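Local atomic coordinates of probable 2-oxoglutarate-dependent dioxygenase At5g05600 (Arabidopsis thaliana, PDB entry 6LSV), a protein that oxidises the defence hormone jasmonate to 12-hydroxyjasmonate, with iron, 2-oxoglutarate and molecular oxygen, and so acts in jasmonate signalling. Residues Y139-L144 and N152-F157; R94-E99 and P158-E163; Q272-S277 and Q310-L315. One frame throughout, in Å; residues are numbered along the deposited sequence.

Contact 1: Y139-L144 and N152-F157. With JAA ({(1R,2R)-3-oxo-2-[(2Z)-pent-2-en-1-yl]cyclopentyl}acetic acid), chain D.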
# COMPACT_ATOMS: atom_id res chain seq x y z
N TYR A 139 -4.60 7.97 6.98
CA TYR A 139 -5.92 7.51 7.38
C TYR A 139 -6.11 6.08 6.91
O TYR A 139 -5.65 5.71 5.82
CB TYR A 139 -7.04 8.39 6.82
CG TYR A 139 -8.29 8.35 7.66
CD1 TYR A 139 -9.20 7.31 7.53
CD2 TYR A 139 -8.55 9.34 8.60
CE1 TYR A 139 -10.34 7.26 8.31
CE2 TYR A 139 -9.69 9.30 9.38
CZ TYR A 139 -10.58 8.26 9.23
OH TYR A 139 -11.71 8.22 10.01
N PHE A 140 -6.79 5.28 7.72
CA PHE A 140 -7.01 3.87 7.40
C PHE A 140 -8.46 3.50 7.67
O PHE A 140 -9.02 3.88 8.70
CB PHE A 140 -6.06 2.99 8.23
CG PHE A 140 -6.20 1.52 7.96
CD1 PHE A 140 -5.83 0.98 6.73
CD2 PHE A 140 -6.69 0.67 8.94
CE1 PHE A 140 -5.96 -0.38 6.49
CE2 PHE A 140 -6.82 -0.69 8.70
CZ PHE A 140 -6.45 -1.21 7.48
N LEU A 141 -9.07 2.78 6.73
CA LEU A 141 -10.45 2.34 6.87
C LEU A 141 -10.65 1.07 6.05
O LEU A 141 -9.88 0.78 5.13
CB LEU A 141 -11.44 3.43 6.43
CG LEU A 141 -11.39 3.94 4.98
CD1 LEU A 141 -12.31 3.14 4.05
CD2 LEU A 141 -11.74 5.42 4.91
N HIS A 142 -11.69 0.32 6.39
CA HIS A 142 -12.04 -0.90 5.69
C HIS A 142 -13.18 -0.65 4.70
O HIS A 142 -14.05 0.19 4.94
CB HIS A 142 -12.46 -1.99 6.68
CG HIS A 142 -11.33 -2.55 7.48
ND1 HIS A 142 -10.38 -3.39 6.94
CD2 HIS A 142 -11.00 -2.41 8.78
CE1 HIS A 142 -9.51 -3.73 7.87
NE2 HIS A 142 -9.86 -3.15 9.00
N LEU A 143 -13.15 -1.39 3.60
CA LEU A 143 -14.22 -1.39 2.61
C LEU A 143 -14.94 -2.73 2.51
O LEU A 143 -16.17 -2.76 2.43
CB LEU A 143 -13.68 -1.01 1.23
CG LEU A 143 -12.99 0.35 1.13
CD1 LEU A 143 -11.84 0.28 0.14
CD2 LEU A 143 -13.98 1.42 0.72
N LEU A 144 -14.20 -3.83 2.52
CA LEU A 144 -14.75 -5.18 2.58
C LEU A 144 -13.93 -5.99 3.56
O LEU A 144 -12.73 -5.73 3.73
CB LEU A 144 -14.74 -5.86 1.20
CG LEU A 144 -15.66 -5.28 0.13
CD1 LEU A 144 -15.35 -5.94 -1.20
CD2 LEU A 144 -17.12 -5.48 0.51
N ASN A 152 -19.25 5.64 9.85
CA ASN A 152 -18.99 6.51 10.99
C ASN A 152 -17.51 6.58 11.33
O ASN A 152 -17.06 7.58 11.91
CB ASN A 152 -19.79 6.02 12.21
CG ASN A 152 -21.28 5.94 11.93
OD1 ASN A 152 -21.82 6.75 11.17
ND2 ASN A 152 -21.94 4.97 12.55
N LYS A 153 -16.74 5.55 10.98
CA LYS A 153 -15.29 5.58 11.14
C LYS A 153 -14.59 6.22 9.95
O LYS A 153 -13.35 6.18 9.88
CB LYS A 153 -14.76 4.16 11.37
CG LYS A 153 -15.25 3.51 12.65
CD LYS A 153 -14.54 2.20 12.93
CE LYS A 153 -15.27 1.37 13.97
NZ LYS A 153 -16.05 0.27 13.35
N TRP A 154 -15.33 6.80 9.03
CA TRP A 154 -14.79 7.54 7.90
C TRP A 154 -14.78 9.02 8.21
O TRP A 154 -15.45 9.48 9.13
CB TRP A 154 -15.64 7.28 6.65
CG TRP A 154 -15.59 5.87 6.15
CD1 TRP A 154 -15.09 4.78 6.81
CD2 TRP A 154 -16.07 5.39 4.89
NE1 TRP A 154 -15.23 3.65 6.03
CE2 TRP A 154 -15.83 4.00 4.85
CE3 TRP A 154 -16.67 6.00 3.79
CZ2 TRP A 154 -16.17 3.22 3.75
CZ3 TRP A 154 -17.02 5.22 2.70
CH2 TRP A 154 -16.77 3.85 2.69
N PRO A 155 -14.00 9.82 7.46
CA PRO A 155 -14.00 11.26 7.71
C PRO A 155 -15.33 11.91 7.41
O PRO A 155 -16.28 11.25 6.97
CB PRO A 155 -12.91 11.78 6.76
CG PRO A 155 -12.07 10.62 6.46
CD PRO A 155 -12.98 9.44 6.47
N SER A 156 -15.40 13.22 7.62
CA SER A 156 -16.68 13.87 7.49
C SER A 156 -16.60 15.25 6.84
O SER A 156 -17.54 15.65 6.14
CB SER A 156 -17.34 13.97 8.86
OG SER A 156 -18.70 14.36 8.80
N PHE A 157 -15.51 15.99 7.06
CA PHE A 157 -15.50 17.41 6.71
C PHE A 157 -15.75 17.68 5.23
O PHE A 157 -16.67 18.44 4.91
CB PHE A 157 -14.21 18.10 7.15
CG PHE A 157 -13.99 19.41 6.44
CD1 PHE A 157 -14.81 20.50 6.72
CD2 PHE A 157 -13.03 19.54 5.45
CE1 PHE A 157 -14.63 21.70 6.06
CE2 PHE A 157 -12.86 20.74 4.78
CZ PHE A 157 -13.66 21.82 5.09
O01 JAA D . -1.73 1.17 7.88
O02 JAA D . -3.93 -4.67 6.66
O03 JAA D . -3.24 -5.03 8.69
C04 JAA D . -2.49 -2.10 7.51
C05 JAA D . -1.32 -0.97 7.44
C06 JAA D . -3.12 -1.89 8.91
C07 JAA D . -2.70 -0.65 9.34
C08 JAA D . -1.84 0.02 8.11
C09 JAA D . -1.01 -0.54 5.94
C10 JAA D . -1.98 -3.42 7.39
C11 JAA D . 0.06 -1.46 5.34
C12 JAA D . -3.11 -4.43 7.59
C13 JAA D . 1.11 -0.98 4.70
C14 JAA D . 1.33 0.52 4.55
C15 JAA D . 2.73 0.88 5.03
O HOH W 1 -14.96 1.10 7.02

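Contact 2: R94-E99 and P158-E163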
# COMPACT_ATOMS: atom_id res chain seq x y z
N ARG A 94 -8.34 12.10 -4.76
CA ARG A 94 -7.15 12.74 -4.24
C ARG A 94 -7.48 14.08 -3.59
O ARG A 94 -7.04 14.37 -2.47
CB ARG A 94 -6.12 12.92 -5.35
CG ARG A 94 -4.88 13.67 -4.93
CD ARG A 94 -4.04 14.05 -6.13
NE ARG A 94 -3.55 12.88 -6.86
CZ ARG A 94 -4.09 12.41 -7.97
NH1 ARG A 94 -5.14 13.01 -8.51
NH2 ARG A 94 -3.57 11.33 -8.56
N GLU A 95 -8.26 14.92 -4.28
CA GLU A 95 -8.51 16.27 -3.79
C GLU A 95 -9.45 16.28 -2.59
O GLU A 95 -9.34 17.16 -1.74
CB GLU A 95 -9.05 17.15 -4.91
CG GLU A 95 -8.06 17.36 -6.05
CD GLU A 95 -6.67 17.73 -5.57
OE1 GLU A 95 -6.54 18.69 -4.77
OE2 GLU A 95 -5.69 17.06 -5.97
N ASN A 96 -10.37 15.32 -2.51
CA ASN A 96 -11.16 15.16 -1.30
C ASN A 96 -10.27 14.85 -0.10
O ASN A 96 -10.40 15.47 0.96
CB ASN A 96 -12.20 14.06 -1.48
CG ASN A 96 -13.53 14.59 -1.99
OD1 ASN A 96 -14.49 14.70 -1.23
ND2 ASN A 96 -13.58 14.93 -3.27
N TRP A 97 -9.35 13.89 -0.26
CA TRP A 97 -8.45 13.55 0.84
C TRP A 97 -7.47 14.68 1.11
O TRP A 97 -7.17 14.97 2.28
CB TRP A 97 -7.72 12.25 0.53
CG TRP A 97 -8.55 11.04 0.84
CD1 TRP A 97 -9.17 10.21 -0.06
CD2 TRP A 97 -8.86 10.52 2.14
NE1 TRP A 97 -9.84 9.22 0.61
CE2 TRP A 97 -9.67 9.39 1.95
CE3 TRP A 97 -8.53 10.92 3.44
CZ2 TRP A 97 -10.15 8.63 3.02
CZ3 TRP A 97 -9.02 10.17 4.49
CH2 TRP A 97 -9.82 9.04 4.28
N ARG A 98 -6.96 15.33 0.06
CA ARG A 98 -6.09 16.48 0.27
C ARG A 98 -6.80 17.55 1.10
O ARG A 98 -6.19 18.16 1.98
CB ARG A 98 -5.63 17.06 -1.07
CG ARG A 98 -4.61 18.17 -0.92
CD ARG A 98 -4.48 19.00 -2.19
NE ARG A 98 -4.21 18.19 -3.38
CZ ARG A 98 -3.05 17.58 -3.63
NH1 ARG A 98 -2.05 17.68 -2.76
NH2 ARG A 98 -2.90 16.87 -4.74
N GLU A 99 -8.08 17.78 0.82
CA GLU A 99 -8.86 18.74 1.60
C GLU A 99 -8.98 18.29 3.05
O GLU A 99 -8.91 19.11 3.98
CB GLU A 99 -10.24 18.93 0.97
CG GLU A 99 -11.23 19.72 1.82
CD GLU A 99 -10.84 21.17 2.00
OE1 GLU A 99 -11.06 21.97 1.06
OE2 GLU A 99 -10.31 21.52 3.08
N PRO A 158 -14.94 17.16 4.29
CA PRO A 158 -15.29 17.36 2.89
C PRO A 158 -16.59 16.65 2.60
O PRO A 158 -16.63 15.41 2.56
CB PRO A 158 -14.11 16.72 2.12
CG PRO A 158 -13.04 16.53 3.14
CD PRO A 158 -13.78 16.26 4.41
N PRO A 159 -17.69 17.39 2.45
CA PRO A 159 -19.02 16.75 2.53
C PRO A 159 -19.22 15.65 1.50
O PRO A 159 -20.10 14.80 1.69
CB PRO A 159 -19.98 17.92 2.31
CG PRO A 159 -19.17 19.14 2.69
CD PRO A 159 -17.80 18.83 2.17
N THR A 160 -18.41 15.61 0.45
CA THR A 160 -18.50 14.59 -0.57
C THR A 160 -17.60 13.39 -0.32
O THR A 160 -17.72 12.39 -1.04
CB THR A 160 -18.16 15.19 -1.94
OG1 THR A 160 -16.94 15.93 -1.83
CG2 THR A 160 -19.27 16.11 -2.40
N ILE A 161 -16.72 13.45 0.68
CA ILE A 161 -15.62 12.48 0.77
C ILE A 161 -16.15 11.06 0.92
O ILE A 161 -15.62 10.12 0.31
CB ILE A 161 -14.65 12.86 1.91
CG1 ILE A 161 -13.35 12.06 1.78
CG2 ILE A 161 -15.27 12.65 3.29
CD1 ILE A 161 -12.26 12.49 2.75
N ARG A 162 -17.22 10.87 1.70
CA ARG A 162 -17.71 9.52 1.93
C ARG A 162 -18.35 8.92 0.69
O ARG A 162 -18.29 7.71 0.48
CB ARG A 162 -18.69 9.51 3.09
CG ARG A 162 -18.07 9.93 4.40
CD ARG A 162 -18.98 9.63 5.56
NE ARG A 162 -18.37 10.01 6.82
CZ ARG A 162 -18.98 9.89 8.00
NH1 ARG A 162 -20.20 9.39 8.07
NH2 ARG A 162 -18.35 10.26 9.11
N GLU A 163 -18.96 9.76 -0.15
CA GLU A 163 -19.51 9.25 -1.41
C GLU A 163 -18.40 8.96 -2.41
O GLU A 163 -18.52 8.03 -3.22
CB GLU A 163 -20.52 10.24 -1.97
CG GLU A 163 -21.75 10.40 -1.10
CD GLU A 163 -22.70 11.47 -1.61
OE1 GLU A 163 -22.27 12.63 -1.78
OE2 GLU A 163 -23.89 11.14 -1.84

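Contact 3: Q272-S277 and Q310-L315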
# COMPACT_ATOMS: atom_id res chain seq x y z
N GLN A 272 3.05 -13.19 -3.31
CA GLN A 272 4.37 -13.82 -3.37
C GLN A 272 4.32 -15.22 -2.77
O GLN A 272 4.92 -16.16 -3.31
CB GLN A 272 5.42 -12.96 -2.67
CG GLN A 272 6.75 -13.69 -2.44
CD GLN A 272 7.92 -12.76 -2.13
OE1 GLN A 272 7.93 -11.59 -2.52
NE2 GLN A 272 8.92 -13.28 -1.44
N ILE A 273 3.60 -15.38 -1.66
CA ILE A 273 3.47 -16.68 -1.02
C ILE A 273 2.64 -17.63 -1.87
O ILE A 273 3.00 -18.80 -2.05
CB ILE A 273 2.89 -16.53 0.40
CG1 ILE A 273 3.81 -15.67 1.27
CG2 ILE A 273 2.66 -17.89 1.04
CD1 ILE A 273 3.09 -14.96 2.39
N LEU A 274 1.52 -17.14 -2.42
CA LEU A 274 0.67 -18.00 -3.24
C LEU A 274 1.38 -18.46 -4.50
O LEU A 274 1.28 -19.64 -4.89
CB LEU A 274 -0.63 -17.27 -3.59
CG LEU A 274 -1.69 -17.24 -2.48
CD1 LEU A 274 -2.80 -16.27 -2.82
CD2 LEU A 274 -2.26 -18.63 -2.24
N SER A 275 2.12 -17.57 -5.15
CA SER A 275 2.87 -17.92 -6.35
C SER A 275 4.13 -18.71 -6.04
O SER A 275 4.96 -18.89 -6.94
CB SER A 275 3.23 -16.65 -7.13
OG SER A 275 4.18 -15.86 -6.44
N ASN A 276 4.29 -19.19 -4.80
CA ASN A 276 5.51 -19.87 -4.36
C ASN A 276 6.76 -19.10 -4.78
O ASN A 276 7.75 -19.67 -5.25
CB ASN A 276 5.57 -21.31 -4.88
CG ASN A 276 6.46 -22.21 -4.03
OD1 ASN A 276 6.68 -21.95 -2.84
ND2 ASN A 276 6.98 -23.27 -4.63
N SER A 277 6.70 -17.78 -4.62
CA SER A 277 7.76 -16.82 -4.93
C SER A 277 8.00 -16.64 -6.43
O SER A 277 9.01 -16.04 -6.81
CB SER A 277 9.08 -17.17 -4.25
OG SER A 277 9.22 -16.50 -3.01
N GLN A 310 -0.96 -20.31 1.73
CA GLN A 310 0.24 -21.08 1.48
C GLN A 310 0.47 -21.14 -0.02
O GLN A 310 -0.43 -20.80 -0.80
CB GLN A 310 0.15 -22.50 2.08
CG GLN A 310 -1.10 -23.27 1.70
CD GLN A 310 -1.08 -24.68 2.25
OE1 GLN A 310 -0.06 -25.36 2.18
NE2 GLN A 310 -2.19 -25.12 2.81
N PRO A 311 1.66 -21.54 -0.46
CA PRO A 311 1.90 -21.69 -1.90
C PRO A 311 0.86 -22.59 -2.55
O PRO A 311 0.52 -23.66 -2.04
CB PRO A 311 3.30 -22.31 -1.96
CG PRO A 311 3.96 -21.84 -0.72
CD PRO A 311 2.89 -21.72 0.33
N LEU A 312 0.34 -22.15 -3.69
CA LEU A 312 -0.66 -22.93 -4.41
C LEU A 312 -0.10 -24.30 -4.75
O LEU A 312 1.07 -24.44 -5.14
CB LEU A 312 -1.09 -22.20 -5.69
CG LEU A 312 -1.93 -20.94 -5.49
CD1 LEU A 312 -1.91 -20.08 -6.76
CD2 LEU A 312 -3.35 -21.30 -5.11
N GLN A 313 -0.93 -25.33 -4.59
CA GLN A 313 -0.46 -26.69 -4.84
C GLN A 313 -0.15 -26.92 -6.31
O GLN A 313 0.70 -27.76 -6.63
CB GLN A 313 -1.51 -27.70 -4.35
CG GLN A 313 -2.89 -27.51 -4.94
CD GLN A 313 -3.94 -28.32 -4.22
OE1 GLN A 313 -3.70 -28.82 -3.12
NE2 GLN A 313 -5.11 -28.46 -4.83
N GLU A 314 -0.80 -26.18 -7.20
CA GLU A 314 -0.56 -26.34 -8.63
C GLU A 314 0.88 -26.02 -9.00
O GLU A 314 1.41 -26.56 -9.98
CB GLU A 314 -1.51 -25.44 -9.43
CG GLU A 314 -2.93 -25.95 -9.56
CD GLU A 314 -3.80 -25.57 -8.36
OE1 GLU A 314 -3.25 -25.07 -7.36
OE2 GLU A 314 -5.03 -25.79 -8.43
N LEU A 315 1.54 -25.14 -8.24
CA LEU A 315 2.88 -24.67 -8.58
C LEU A 315 3.97 -25.41 -7.83
O LEU A 315 5.14 -25.01 -7.90
CB LEU A 315 2.99 -23.17 -8.32
CG LEU A 315 1.82 -22.33 -8.85
CD1 LEU A 315 1.86 -20.96 -8.21
CD2 LEU A 315 1.86 -22.23 -10.37

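Contact 1: Y139-L144 and N152-F157
Tyr-139 and Pro-155 meet tip to tip, the proline lying over one face of the phenol ring with its CG 4.0 Å from the ring centroid. CG of Tyr-139 stands anti to the backbone N (chi1 -154°), and from there the ring runs out toward the loop. At the far end of the ring the hydroxyl donates to Lys-153 O, OH to O 2.6 Å; the carbonyl oxygen lies in the plane of the ring, whereas the hydroxyl sits well above the carbonyl plane. Two residues along the strand, Leu-141 crosses Trp-154 at about a right angle: CD2 sits over the five-membered ring, 4.0 Å from its centroid, and CD1 comes 3.7 Å from CE2. Leu-143 adds a looser touch, its CD2 4.1 Å from Trp-154 CZ2. Within this buried part a water probably links Trp-154 NE1 to His-142 O, though its position is doubtful in detail. The solvent side is the edge at Lys-153, which is exposed and turns NZ back to a salt bridge with Asp-150. Phe-140, between Tyr-139 and Leu-141, points away from the loop and lays a ring face on jasmonic acid, CZ to C06 3.7 Å. Strand 137-144, paired with strand 204-212 in the main sheet of the double-stranded beta-helix fold, thus lines the jasmonate pocket with Phe-140 and meets the 152-157 loop with Tyr-139 and Leu-141. The chemistry implies a loop held by CH-pi contacts and one phenol-carbonyl bond rather than by charge, the indole N-H being probably satisfied by the water.

Contact 2: R94-E99 and P158-E163
Asn-96 OD1 accepts the hydroxyl of Thr-160, OG1 to OD1 2.8 Å, the donor lying in the plane of the amide on a lone pair (C=O...donor angle 126°). The first torsion of Thr-160 (chi1 49°) turns OG1 to this amide, and its side chain crosses that of Asn-96 at about a right angle. At the other end of the amide, ND2 donates to Ala-92 O one turn back in the helix, which fixes the rotation of the group. Ile-161 N is also close to OD1, but its hydrogen goes instead to Pro-158 O, closing the type I turn from Pro-158 to Ile-161. This turn leads into helix 161-186, which here packs beside helix 87-102, both set against the dioxygenase core. Between them Ile-161 sends CD1 over the centre of the Trp-97 six-membered ring, 4.0 Å from its centroid and 12° off the ring normal. Trp-97 in turn touches Leu-297 on strand 294-302. About one turn on from Asn-96 in helix 87-102, Glu-99 CG meets Pro-158 CG at 3.9 Å; the same proline CG lies 3.6 Å from Asn-96 O. Away from this interface, Arg-98 grips the Glu-95 carboxylate side-on with NE and NH2, while its NH1 pairs with Glu-293.

Contact 3: Q272-S277 and Q310-L315
Leu-312 N donates to Leu-274 O at 2.9 Å, in the carbonyl plane and nearly straight (175° at the hydrogen), so a carbonyl in the last turn of helix 269-274 takes its donor from the loop. The side chains close around this bond. In Leu-274, CG stands beside the backbone N and anti to the carbonyl carbon (chi1 -80°); from CG, the CD2 branch turns to the loop and meets Leu-312 CG at 4.0 Å, the two leucines crossing at a slant. Leu-312 also brings this CG 3.5 Å from Leu-274 O. From further along the loop, where the chain has turned through a 3-10 segment, Leu-315 reaches in with one branch, its CD1 3.6 Å from Leu-274 O and 3.7 Å from Ser-275 CA. The same carbonyl oxygen is therefore bounded by two leucines as well as bonded. Pro-311 lies between Ile-273 and Asn-276. Its CD meets the CG2 branch of Ile-273 at 3.9 Å, and its CA makes a C-H...O contact with Ile-273 O. Asn-276, at positive phi, is the C-prime residue of a Schellman motif, in which Ser-277 N bonds to Gln-272 O and Asn-276 N to Ile-273 O. Its CG is anti to the backbone N (chi1 -157°), and OD1 lies 3.5 Å from Pro-311 CG; the amide itself is held by Leu-323 N at OD1 and Pro-321 O at ND2. Around the contact, Ile-273 and Leu-274 both rest on Ile-309 of strand 308-309, which leads into the loop, while Leu-274 and Leu-312 share Ala-197 of helix 193-197.

How the contacts relate
Contacts 1 and 2 are continuous: their centres lie about 11 Å apart, residue 157 of one runs directly into residue 158 of the other, and Pro-155 CG packs 3.5 Å from Trp-97 CH2. Arg-162 probably reaches back from contact 2 to Pro-155 O. Contact 1 touches the substrate pocket itself through Phe-140, whereas contact 2 is farther off, the Trp-97 side chain about 12 Å from both jasmonic acid and 2-oxoglutarate. Contact 3 lies across the chain's centre from contact 2, centres about 38 Å apart, and about 33 Å from the centre of contact 1. Its Ile-273 side chain is still about 13 Å from jasmonic acid and about 11 Å from that of the iron ligand Asp-229.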